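PDB 6NP3: aminoglycoside N(3)-acetyltransferase from Enterobacter cloacae, which transfers an acetyl group from acetyl-CoA to the 3-amino group of 2-deoxystreptamine antibiotics such as gentamicin, and so probably confers resistance to them. Local coordinates for residues 15-20 and 246-251; 19-24 and 154-159; 65-70 and 183-188; 135-140 and 200-205. One frame throughout, in Å; residues are numbered along the deposited sequence. Where two conformers were deposited one is given.

Contact 1: 15-20 and 246-251; sequences LGVRSG and SRLIDA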
# COMPACT_ATOMS: atom_id res chain seq x y z
N LEU A 15 -16.83 12.44 -4.66
CA LEU A 15 -15.40 12.63 -4.80
C LEU A 15 -14.88 12.18 -6.15
O LEU A 15 -13.78 12.57 -6.56
CB LEU A 15 -14.72 11.83 -3.70
CG LEU A 15 -13.25 12.10 -3.46
CD1 LEU A 15 -13.03 13.51 -2.93
CD2 LEU A 15 -12.69 11.06 -2.50
N GLY A 16 -15.63 11.33 -6.84
CA GLY A 16 -15.26 10.91 -8.17
C GLY A 16 -15.02 9.42 -8.32
O GLY A 16 -14.62 8.99 -9.39
N VAL A 17 -15.28 8.63 -7.29
CA VAL A 17 -15.22 7.19 -7.48
C VAL A 17 -16.39 6.72 -8.33
O VAL A 17 -17.54 7.09 -8.08
CB VAL A 17 -15.25 6.48 -6.12
CG1 VAL A 17 -15.18 4.97 -6.34
CG2 VAL A 17 -14.08 6.91 -5.25
N ARG A 18 -16.10 5.96 -9.36
CA ARG A 18 -17.09 5.48 -10.30
C ARG A 18 -17.10 3.96 -10.34
O ARG A 18 -16.09 3.29 -10.07
CB ARG A 18 -16.78 5.99 -11.70
CG ARG A 18 -16.89 7.50 -11.84
CD ARG A 18 -18.34 7.97 -11.70
NE ARG A 18 -18.49 9.42 -11.67
CZ ARG A 18 -18.55 10.16 -10.57
NH1 ARG A 18 -18.43 9.60 -9.38
NH2 ARG A 18 -18.70 11.46 -10.66
N SER A 19 -18.27 3.41 -10.67
CA SER A 19 -18.38 1.98 -10.89
C SER A 19 -17.32 1.54 -11.89
O SER A 19 -17.10 2.19 -12.93
CB SER A 19 -19.78 1.63 -11.39
OG SER A 19 -20.76 1.94 -10.42
N GLY A 20 -16.63 0.46 -11.56
CA GLY A 20 -15.58 -0.07 -12.39
C GLY A 20 -14.19 0.41 -12.03
O GLY A 20 -13.22 -0.10 -12.59
N SER A 246 -10.62 14.08 2.21
CA SER A 246 -10.19 13.01 1.34
C SER A 246 -9.85 13.55 -0.04
O SER A 246 -10.26 14.64 -0.43
CB SER A 246 -11.31 11.97 1.23
OG SER A 246 -11.67 11.48 2.50
N ARG A 247 -9.05 12.77 -0.76
CA ARG A 247 -8.57 13.12 -2.08
C ARG A 247 -8.57 11.87 -2.94
O ARG A 247 -8.31 10.77 -2.45
CB ARG A 247 -7.10 13.58 -2.02
CG ARG A 247 -6.87 14.94 -1.38
CD ARG A 247 -5.58 14.96 -0.55
NE ARG A 247 -5.64 13.96 0.50
CZ ARG A 247 -6.11 14.17 1.72
NH1 ARG A 247 -6.53 15.38 2.07
NH2 ARG A 247 -6.15 13.19 2.59
N LEU A 248 -8.80 12.05 -4.24
CA LEU A 248 -8.78 10.94 -5.20
C LEU A 248 -7.77 11.28 -6.28
O LEU A 248 -7.96 12.22 -7.06
CB LEU A 248 -10.18 10.71 -5.76
CG LEU A 248 -10.36 9.44 -6.57
CD1 LEU A 248 -10.10 8.18 -5.76
CD2 LEU A 248 -11.78 9.40 -7.10
N ILE A 249 -6.68 10.53 -6.30
CA ILE A 249 -5.48 10.86 -7.06
C ILE A 249 -5.28 9.87 -8.19
O ILE A 249 -5.41 8.65 -7.99
CB ILE A 249 -4.27 10.79 -6.10
CG1 ILE A 249 -4.37 11.86 -5.02
CG2 ILE A 249 -2.95 10.91 -6.86
CD1 ILE A 249 -3.46 11.65 -3.84
N ASP A 250 -4.96 10.37 -9.39
CA ASP A 250 -4.58 9.49 -10.48
C ASP A 250 -3.20 8.92 -10.19
O ASP A 250 -2.21 9.66 -10.07
CB ASP A 250 -4.59 10.23 -11.82
CG ASP A 250 -4.27 9.31 -12.98
OD1 ASP A 250 -5.18 8.66 -13.49
OD2 ASP A 250 -3.11 9.15 -13.37
N ALA A 251 -3.11 7.59 -10.06
CA ALA A 251 -1.88 6.96 -9.59
C ALA A 251 -0.77 7.07 -10.62
O ALA A 251 0.38 7.37 -10.28
CB ALA A 251 -2.13 5.49 -9.25
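Ser246 opens the contact from strand 244-250 with its CB, which lies 4.1 Å from CD2 of Leu15, at the C-terminal end of helix 5-15. The carbonyl O of Ser246 meets the other branch, Leu15 CD1, at 3.9 Å, while OG turns back to the carbonyl O of Ala244. Arg247 takes part through its backbone: its CB points away from the helix end, and its NH2 is hydrogen-bonded to OG of Ser159 on the neighbouring strand. Leu248 does most of the touching. Its CG stands anti to the backbone N (chi1 -169°), and its CB rests 4.1 Å from Leu15 CG as the two leucines cross obliquely. Further out, Leu248 CD2 is pressed onto the backbone just beyond the helix, 3.5 Å from Gly16 C and 3.6 Å from Val17 N. The same methyl meets Val17 CG2 at 3.9 Å, the two side chains running at about a right angle. Gly16 has a positive phi (118°) and closes the helix with a Schellman motif, exposing to the leucine a bare stretch of main chain. Past Ile249 the strand ends at Asp250, which caps helix 251-265 by accepting a bond from Asp253 N. Leu15 also packs on Leu158, so the end of helix 5-15 rests on two adjacent strands, 156-160 and 244-250, of the large mixed sheet. The polar ends of Ser246 and Arg247 bond elsewhere, and what joins helix end to strand is van der Waals packing of methyls on methyls and main chain.

Contact 2: 19-24 and 154-159; sequences SGDMVM and AGKILS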
# COMPACT_ATOMS: atom_id res chain seq x y z
N SER A 19 -18.27 3.41 -10.67
CA SER A 19 -18.38 1.98 -10.89
C SER A 19 -17.32 1.54 -11.89
O SER A 19 -17.10 2.19 -12.93
CB SER A 19 -19.78 1.63 -11.39
OG SER A 19 -20.76 1.94 -10.42
N GLY A 20 -16.63 0.46 -11.56
CA GLY A 20 -15.58 -0.07 -12.39
C GLY A 20 -14.19 0.41 -12.03
O GLY A 20 -13.22 -0.10 -12.59
N ASP A 21 -14.06 1.37 -11.13
CA ASP A 21 -12.75 1.91 -10.81
C ASP A 21 -11.88 0.88 -10.09
O ASP A 21 -12.36 -0.04 -9.42
CB ASP A 21 -12.88 3.15 -9.93
CG ASP A 21 -13.26 4.42 -10.68
OD1 ASP A 21 -13.36 4.42 -11.91
OD2 ASP A 21 -13.40 5.47 -9.99
N MET A 22 -10.57 1.13 -10.17
CA MET A 22 -9.51 0.41 -9.49
C MET A 22 -8.98 1.38 -8.43
O MET A 22 -8.33 2.38 -8.78
CB MET A 22 -8.42 0.10 -10.52
CG MET A 22 -7.07 -0.35 -9.96
SD MET A 22 -6.96 -2.02 -9.38
CE MET A 22 -7.37 -1.82 -7.65
N VAL A 23 -9.24 1.11 -7.15
CA VAL A 23 -8.97 2.06 -6.07
C VAL A 23 -8.05 1.45 -5.02
O VAL A 23 -8.28 0.32 -4.56
CB VAL A 23 -10.28 2.55 -5.42
CG1 VAL A 23 -10.02 3.41 -4.20
CG2 VAL A 23 -11.11 3.28 -6.44
N MET A 24 -7.03 2.22 -4.61
CA MET A 24 -6.14 1.85 -3.51
C MET A 24 -6.38 2.84 -2.38
O MET A 24 -6.00 4.02 -2.51
CB MET A 24 -4.68 1.90 -3.96
CG MET A 24 -3.71 1.51 -2.87
SD MET A 24 -2.09 1.20 -3.53
CE MET A 24 -1.31 0.50 -2.10
N ALA A 154 -5.25 1.80 -14.53
CA ALA A 154 -6.04 3.00 -14.33
C ALA A 154 -6.23 3.29 -12.85
O ALA A 154 -7.24 3.83 -12.44
CB ALA A 154 -7.38 2.97 -15.08
N GLY A 155 -5.26 2.91 -12.03
CA GLY A 155 -5.46 2.98 -10.60
C GLY A 155 -5.69 4.41 -10.11
O GLY A 155 -5.07 5.36 -10.60
N LYS A 156 -6.52 4.52 -9.07
CA LYS A 156 -6.76 5.76 -8.35
C LYS A 156 -6.38 5.53 -6.89
O LYS A 156 -6.68 4.48 -6.32
CB LYS A 156 -8.22 6.19 -8.41
CG LYS A 156 -8.73 6.42 -9.80
CD LYS A 156 -10.17 6.90 -9.76
CE LYS A 156 -10.76 7.07 -11.14
NZ LYS A 156 -12.15 7.67 -11.09
N ILE A 157 -5.69 6.50 -6.31
CA ILE A 157 -5.31 6.44 -4.91
C ILE A 157 -6.32 7.26 -4.11
O ILE A 157 -6.49 8.45 -4.36
CB ILE A 157 -3.88 6.95 -4.70
CG1 ILE A 157 -2.89 6.06 -5.46
CG2 ILE A 157 -3.55 6.97 -3.21
CD1 ILE A 157 -1.54 6.66 -5.73
N LEU A 158 -6.97 6.63 -3.14
CA LEU A 158 -8.05 7.25 -2.37
C LEU A 158 -7.54 7.48 -0.96
O LEU A 158 -7.42 6.55 -0.16
CB LEU A 158 -9.26 6.33 -2.38
CG LEU A 158 -10.41 6.70 -1.45
CD1 LEU A 158 -10.91 8.10 -1.72
CD2 LEU A 158 -11.53 5.68 -1.59
N SER A 159 -7.18 8.71 -0.67
CA SER A 159 -6.63 9.08 0.62
C SER A 159 -7.76 9.66 1.45
O SER A 159 -8.33 10.69 1.10
CB SER A 159 -5.52 10.12 0.46
OG SER A 159 -5.08 10.58 1.74
O HOH W 1 -13.11 6.54 -13.60
O HOH W 2 -9.95 3.40 -11.87
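Parallel pairing of strands 22-27 and 156-160, near the middle of the large mixed sheet, sets Val23 beside Lys156 and Met24 beside Ile157. The short strand segments are twisted by 41° against each other. Three backbone bonds form the ladder: Lys156 N gives to Met22 O at 2.8 Å, Met24 N to Lys156 O at 2.9 Å, and Leu158 N to Met24 O at 2.9 Å. Ahead of the paired residues in strand 22-27, a salt bridge extends the contact into the preceding loop. Lys156 is stretched out beyond CG, and its NZ reaches OD2 of Asp21 at 2.8 Å, approaching from above the carboxylate, 38° out of its plane. Water 1 ties the other oxygen, Asp21 OD1, to the same ammonium group. The pair is tied to the turn before the strand as well, OD2 accepting from Arg18 N and NZ bonding weakly to Gly16 O. On the face bearing Met24 and Ile157, both side chains pack on Phe150 of helix 146-151; Met24 also touches Thr168, and Ile157 lies close to His26, two residues that bind acetyl-CoA. On the other face Val23 CG1 touches Leu158 CB at 3.5 Å. At the N-terminal end of the ladder Met22 CG touches Gly155 CA at 3.8 Å, and there water 2 takes a bond from Met22 N and gives one to Ala154 O at 2.8 Å.

Contact 3: 65-70 and 183-188; sequences SPYEQT and RRVTYS. With LLL ((2R,3R,4R,5R)-2-((1S,2S,3R,4S,6R)-4,6-diamino-3-((2R,3R,6S)-3-amino-6-(aminomethyl)-tetrahydro-2H-pyran-2-yloxy)-2-hydr oxycyclohexyloxy)-5-methyl-4-(methylamino)-tetrahydro-2H-pyran-3,5-diol), chain B.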
# COMPACT_ATOMS: atom_id res chain seq x y z
N SER A 65 5.71 -9.46 10.49
CA SER A 65 6.83 -9.48 9.57
C SER A 65 8.14 -9.31 10.36
O SER A 65 8.27 -8.35 11.12
CB SER A 65 6.69 -8.31 8.61
OG SER A 65 7.87 -8.23 7.86
N PRO A 66 9.12 -10.20 10.18
CA PRO A 66 10.40 -10.09 10.88
C PRO A 66 11.40 -9.16 10.19
O PRO A 66 12.59 -9.47 10.06
CB PRO A 66 10.90 -11.53 10.91
CG PRO A 66 10.41 -12.10 9.62
CD PRO A 66 9.07 -11.43 9.37
N TYR A 67 10.91 -7.99 9.77
CA TYR A 67 11.73 -7.04 9.03
C TYR A 67 12.87 -6.52 9.89
O TYR A 67 14.05 -6.68 9.55
CB TYR A 67 10.83 -5.90 8.53
CG TYR A 67 11.50 -4.91 7.63
CD1 TYR A 67 12.14 -3.78 8.14
CD2 TYR A 67 11.48 -5.08 6.26
CE1 TYR A 67 12.75 -2.85 7.30
CE2 TYR A 67 12.08 -4.17 5.42
CZ TYR A 67 12.72 -3.06 5.94
OH TYR A 67 13.32 -2.16 5.07
N GLU A 68 12.54 -5.84 10.99
CA GLU A 68 13.60 -5.30 11.83
C GLU A 68 14.51 -6.40 12.36
O GLU A 68 15.73 -6.19 12.49
CB GLU A 68 13.00 -4.51 12.98
CG GLU A 68 12.59 -3.08 12.65
CD GLU A 68 11.16 -2.95 12.16
OE1 GLU A 68 10.36 -3.88 12.35
OE2 GLU A 68 10.83 -1.89 11.59
N GLN A 69 13.96 -7.57 12.65
CA GLN A 69 14.71 -8.65 13.27
C GLN A 69 15.70 -9.28 12.32
O GLN A 69 16.65 -9.92 12.78
CB GLN A 69 13.73 -9.71 13.77
CG GLN A 69 12.79 -9.24 14.89
CD GLN A 69 11.49 -8.63 14.39
OE1 GLN A 69 11.37 -8.20 13.25
NE2 GLN A 69 10.50 -8.56 15.28
N THR A 70 15.51 -9.14 11.01
CA THR A 70 16.42 -9.72 10.03
C THR A 70 17.17 -8.67 9.23
O THR A 70 18.03 -9.02 8.41
CB THR A 70 15.67 -10.67 9.09
OG1 THR A 70 14.77 -9.91 8.28
CG2 THR A 70 14.93 -11.74 9.86
N ARG A 183 19.56 3.80 -1.81
CA ARG A 183 19.73 2.88 -0.70
C ARG A 183 18.98 1.58 -0.93
O ARG A 183 17.85 1.56 -1.42
CB ARG A 183 19.18 3.53 0.57
CG ARG A 183 19.98 4.71 1.03
CD ARG A 183 19.25 5.50 2.09
NE ARG A 183 18.87 4.71 3.26
CZ ARG A 183 19.55 4.70 4.41
NH1 ARG A 183 20.65 5.43 4.54
NH2 ARG A 183 19.13 3.96 5.43
N ARG A 184 19.63 0.50 -0.53
CA ARG A 184 19.06 -0.84 -0.53
C ARG A 184 19.13 -1.42 0.87
O ARG A 184 19.90 -0.98 1.74
CB ARG A 184 19.74 -1.74 -1.57
CG ARG A 184 19.51 -1.24 -2.98
CD ARG A 184 20.15 -2.09 -4.02
NE ARG A 184 19.61 -3.45 -4.08
CZ ARG A 184 18.48 -3.78 -4.69
NH1 ARG A 184 17.73 -2.84 -5.25
NH2 ARG A 184 18.07 -5.04 -4.71
N VAL A 185 18.26 -2.40 1.11
CA VAL A 185 18.20 -3.11 2.38
C VAL A 185 18.24 -4.60 2.07
O VAL A 185 17.82 -5.05 1.00
CB VAL A 185 16.93 -2.80 3.19
CG1 VAL A 185 16.97 -1.40 3.74
CG2 VAL A 185 15.66 -3.02 2.37
N THR A 186 18.74 -5.37 3.03
CA THR A 186 18.68 -6.82 2.99
C THR A 186 17.86 -7.32 4.18
O THR A 186 18.04 -6.84 5.30
CB THR A 186 20.09 -7.43 3.00
OG1 THR A 186 20.78 -7.07 1.79
CG2 THR A 186 20.04 -8.94 3.13
N TYR A 187 16.93 -8.23 3.93
CA TYR A 187 16.14 -8.81 5.00
C TYR A 187 15.72 -10.20 4.59
O TYR A 187 15.94 -10.62 3.45
CB TYR A 187 14.96 -7.91 5.36
CG TYR A 187 14.06 -7.53 4.21
CD1 TYR A 187 13.05 -8.37 3.80
CD2 TYR A 187 14.19 -6.30 3.58
CE1 TYR A 187 12.20 -8.01 2.75
CE2 TYR A 187 13.34 -5.93 2.55
CZ TYR A 187 12.37 -6.80 2.13
OH TYR A 187 11.51 -6.44 1.11
N SER A 188 15.12 -10.93 5.52
CA SER A 188 14.73 -12.31 5.32
C SER A 188 13.29 -12.50 5.74
O SER A 188 12.86 -11.98 6.77
CB SER A 188 15.60 -13.24 6.16
OG SER A 188 16.97 -13.12 5.80
C11 LLL B . 6.62 4.83 7.45
O11 LLL B . 6.23 4.36 6.14
C21 LLL B . 5.49 5.71 7.97
N21 LLL B . 4.25 4.96 7.81
C31 LLL B . 5.35 6.92 7.13
C41 LLL B . 6.65 7.70 7.19
C51 LLL B . 7.77 6.78 6.72
O51 LLL B . 7.81 5.61 7.49
C61 LLL B . 9.11 7.47 6.87
N61 LLL B . 10.15 6.54 6.42
C12 LLL B . 6.89 0.60 4.34
N12 LLL B . 7.43 -0.56 3.64
C22 LLL B . 6.91 1.85 3.45
C32 LLL B . 6.26 2.98 4.22
N32 LLL B . 6.24 4.18 3.39
C42 LLL B . 6.99 3.31 5.52
C52 LLL B . 7.11 2.05 6.38
O52 LLL B . 7.94 2.33 7.47
C62 LLL B . 7.70 0.88 5.61
O62 LLL B . 7.62 -0.27 6.43
C13 LLL B . 8.82 -1.02 6.62
C23 LLL B . 8.39 -2.47 6.82
O23 LLL B . 7.61 -2.85 5.71
C33 LLL B . 7.51 -2.61 8.07
N33 LLL B . 7.20 -4.04 8.31
C43 LLL B . 8.27 -2.02 9.28
O43 LLL B . 9.35 -2.88 9.55
C53 LLL B . 8.77 -0.60 8.95
O53 LLL B . 9.55 -0.57 7.78
C83 LLL B . 7.34 -1.92 10.50
C93 LLL B . 5.74 -4.25 8.44
O HOH W 3 18.31 -11.07 6.58
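A mixed aromatic and polar contact, with Tyr67 against Tyr187 and Thr70 against Ser188, packs the short helix 67-70 on strand 184-193 beside the gentamicin pocket. The two tyrosine rings meet obliquely, centroids 4.9 Å apart and planes at 44°. Tyr67 CE2 lies over a face of the Tyr187 ring and comes within 3.5 Å of its CD2. At the far end of the ring, Tyr67 OH touches the methyl CG2 of Val185 at 3.7 Å, the two side chains crossing at about a right angle. The Tyr67 ring is in turn part of the antibiotic site: C23 of the ligand stands 4.0 Å above its plane, over the centre. Strand 184-193 is one arm of the two-stranded antiparallel sheet it forms with strand 196-205, and the helix sits against that arm. Glu68, on the side of the helix away from the strand, accepts a 2.7 Å hydrogen bond at OE2 from ligand O43. Asp118, Tyr141, His171, Ser207 and Asn208 also bond the drug. Thr70 supplies the polar link. Its OG1, set between backbone N and carbonyl carbon (chi1 67°), accepts a nearly straight bond of 3.0 Å from Ser188 N. Water 3 makes a second bridge, donating to Thr70 O and accepting from Ser188 OG at 2.6 Å; that hydroxyl is also hydrogen-bonded to Thr201 OG1.

Contact 4: 135-140 and 200-205; sequences HEMGAA and VTTSDW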
# COMPACT_ATOMS: atom_id res chain seq x y z
N HIS A 135 4.25 -11.70 -6.77
CA HIS A 135 4.77 -10.71 -5.83
C HIS A 135 5.98 -11.35 -5.15
O HIS A 135 5.90 -11.90 -4.05
CB HIS A 135 3.74 -10.23 -4.83
CG HIS A 135 4.13 -8.96 -4.19
ND1 HIS A 135 3.36 -8.36 -3.22
CD2 HIS A 135 5.18 -8.13 -4.43
CE1 HIS A 135 3.92 -7.21 -2.88
NE2 HIS A 135 5.04 -7.06 -3.58
N GLU A 136 7.13 -11.20 -5.77
CA GLU A 136 8.32 -11.93 -5.36
C GLU A 136 9.21 -11.11 -4.46
O GLU A 136 9.26 -9.87 -4.54
CB GLU A 136 9.09 -12.40 -6.61
CG GLU A 136 8.29 -13.49 -7.33
CD GLU A 136 8.74 -13.75 -8.76
OE1 GLU A 136 9.73 -13.15 -9.20
OE2 GLU A 136 8.08 -14.57 -9.44
N MET A 137 9.94 -11.81 -3.61
CA MET A 137 11.01 -11.18 -2.86
C MET A 137 11.95 -10.48 -3.83
O MET A 137 12.30 -11.02 -4.88
CB MET A 137 11.73 -12.22 -2.01
CG MET A 137 10.84 -12.74 -0.89
SD MET A 137 10.72 -11.60 0.51
CE MET A 137 12.27 -11.94 1.29
N GLY A 138 12.31 -9.26 -3.50
CA GLY A 138 13.12 -8.45 -4.37
C GLY A 138 12.34 -7.52 -5.26
O GLY A 138 12.95 -6.70 -5.96
N ALA A 139 11.01 -7.61 -5.24
CA ALA A 139 10.12 -6.79 -6.05
C ALA A 139 8.97 -6.29 -5.18
O ALA A 139 7.79 -6.54 -5.44
CB ALA A 139 9.59 -7.57 -7.26
N ALA A 140 9.30 -5.53 -4.14
CA ALA A 140 8.28 -5.16 -3.17
C ALA A 140 7.26 -4.18 -3.75
O ALA A 140 6.05 -4.44 -3.69
CB ALA A 140 8.93 -4.59 -1.92
N VAL A 200 13.80 -16.97 2.92
CA VAL A 200 14.31 -16.30 1.72
C VAL A 200 14.94 -14.99 2.16
O VAL A 200 14.29 -14.17 2.82
CB VAL A 200 13.20 -16.06 0.68
CG1 VAL A 200 13.77 -15.29 -0.51
CG2 VAL A 200 12.57 -17.37 0.25
N THR A 201 16.21 -14.81 1.83
CA THR A 201 16.92 -13.56 2.05
C THR A 201 17.01 -12.82 0.72
O THR A 201 17.32 -13.42 -0.32
CB THR A 201 18.32 -13.83 2.61
OG1 THR A 201 18.19 -14.60 3.81
CG2 THR A 201 19.04 -12.53 2.92
N THR A 202 16.70 -11.53 0.75
CA THR A 202 16.71 -10.73 -0.46
C THR A 202 17.22 -9.34 -0.16
O THR A 202 17.25 -8.91 0.99
CB THR A 202 15.29 -10.61 -1.04
OG1 THR A 202 15.35 -10.13 -2.38
CG2 THR A 202 14.41 -9.65 -0.21
N SER A 203 17.59 -8.61 -1.20
CA SER A 203 17.75 -7.17 -1.10
C SER A 203 16.67 -6.48 -1.92
O SER A 203 16.09 -7.07 -2.82
CB SER A 203 19.15 -6.74 -1.57
OG SER A 203 19.31 -6.94 -2.95
N ASP A 204 16.38 -5.23 -1.58
CA ASP A 204 15.42 -4.43 -2.33
C ASP A 204 15.72 -2.97 -2.01
O ASP A 204 16.55 -2.67 -1.16
CB ASP A 204 13.97 -4.82 -1.98
CG ASP A 204 13.00 -4.66 -3.16
OD1 ASP A 204 13.30 -3.84 -4.08
OD2 ASP A 204 11.95 -5.34 -3.12
N TRP A 205 15.04 -2.08 -2.72
CA TRP A 205 15.17 -0.67 -2.39
C TRP A 205 14.71 -0.39 -0.96
O TRP A 205 13.73 -0.98 -0.49
CB TRP A 205 14.39 0.19 -3.39
CG TRP A 205 14.75 -0.15 -4.81
CD1 TRP A 205 13.98 -0.76 -5.72
CD2 TRP A 205 16.02 0.06 -5.43
NE1 TRP A 205 14.66 -0.92 -6.90
CE2 TRP A 205 15.92 -0.42 -6.74
CE3 TRP A 205 17.23 0.61 -5.01
CZ2 TRP A 205 16.99 -0.38 -7.63
CZ3 TRP A 205 18.29 0.63 -5.91
CH2 TRP A 205 18.16 0.15 -7.19
O HOH W 4 11.59 -7.37 -1.50
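Met137 and Val200 slide past each other in opposite directions, with Met137 CG 3.9 Å from Val200 CG1. The methionine is folded at both chi2 and chi3 (each -78°), which turns its CE back onto the strand. There CE meets Val200 O at 3.4 Å and Thr202 CG2 at 3.5 Å, tighter than usual for two carbons. Two residues beyond Thr202, the Asp204 carboxylate meets the loop. OD2 receives Ala140 N at 2.8 Å on its syn lone pair, while OD1 takes Trp205 N, of its own strand, on the anti side and 25° out of the carboxylate plane. Water 4 links Gly138 N to the same carboxylate, accepting from the former and donating to Asp204 OD2 at 2.6 Å. The loop holds its own shape through a type II turn from Glu136 to Ala139 and through His135 NE2, which gives to Ala140 O at 2.8 Å. This turn lies against strand 196-205, Met137 also packing on Met189 of the partner strand. Ala140 N and water 4 tie the buried carboxylate to the turn; with Trp205 N, these donors probably stabilise its charge against the nearby Gly138 O, an acceptor 3.3 Å from Asp204 OD2.

Contacts 1 and 2 are continuous: their centres are 5 Å apart, they share Ser19 and Gly20, and strand 244-250 borders strand 156-160 in the large sheet, where Ile249 O and Ile157 N lie 2.7 Å apart. Contacts 3 and 4, with centres 10 Å apart, lie on the other side of the chain's centre and join through the hairpin of strands 184-193 and 196-205. The two pairs do not touch; contacts 2 and 4 come within about 9 Å at their nearest atoms. Contact 3 binds gentamicin directly. The side chain of Ala140 in contact 4 is about 7 Å from the bound gentamicin, and the side chain of Met24 in contact 2 about 10 Å.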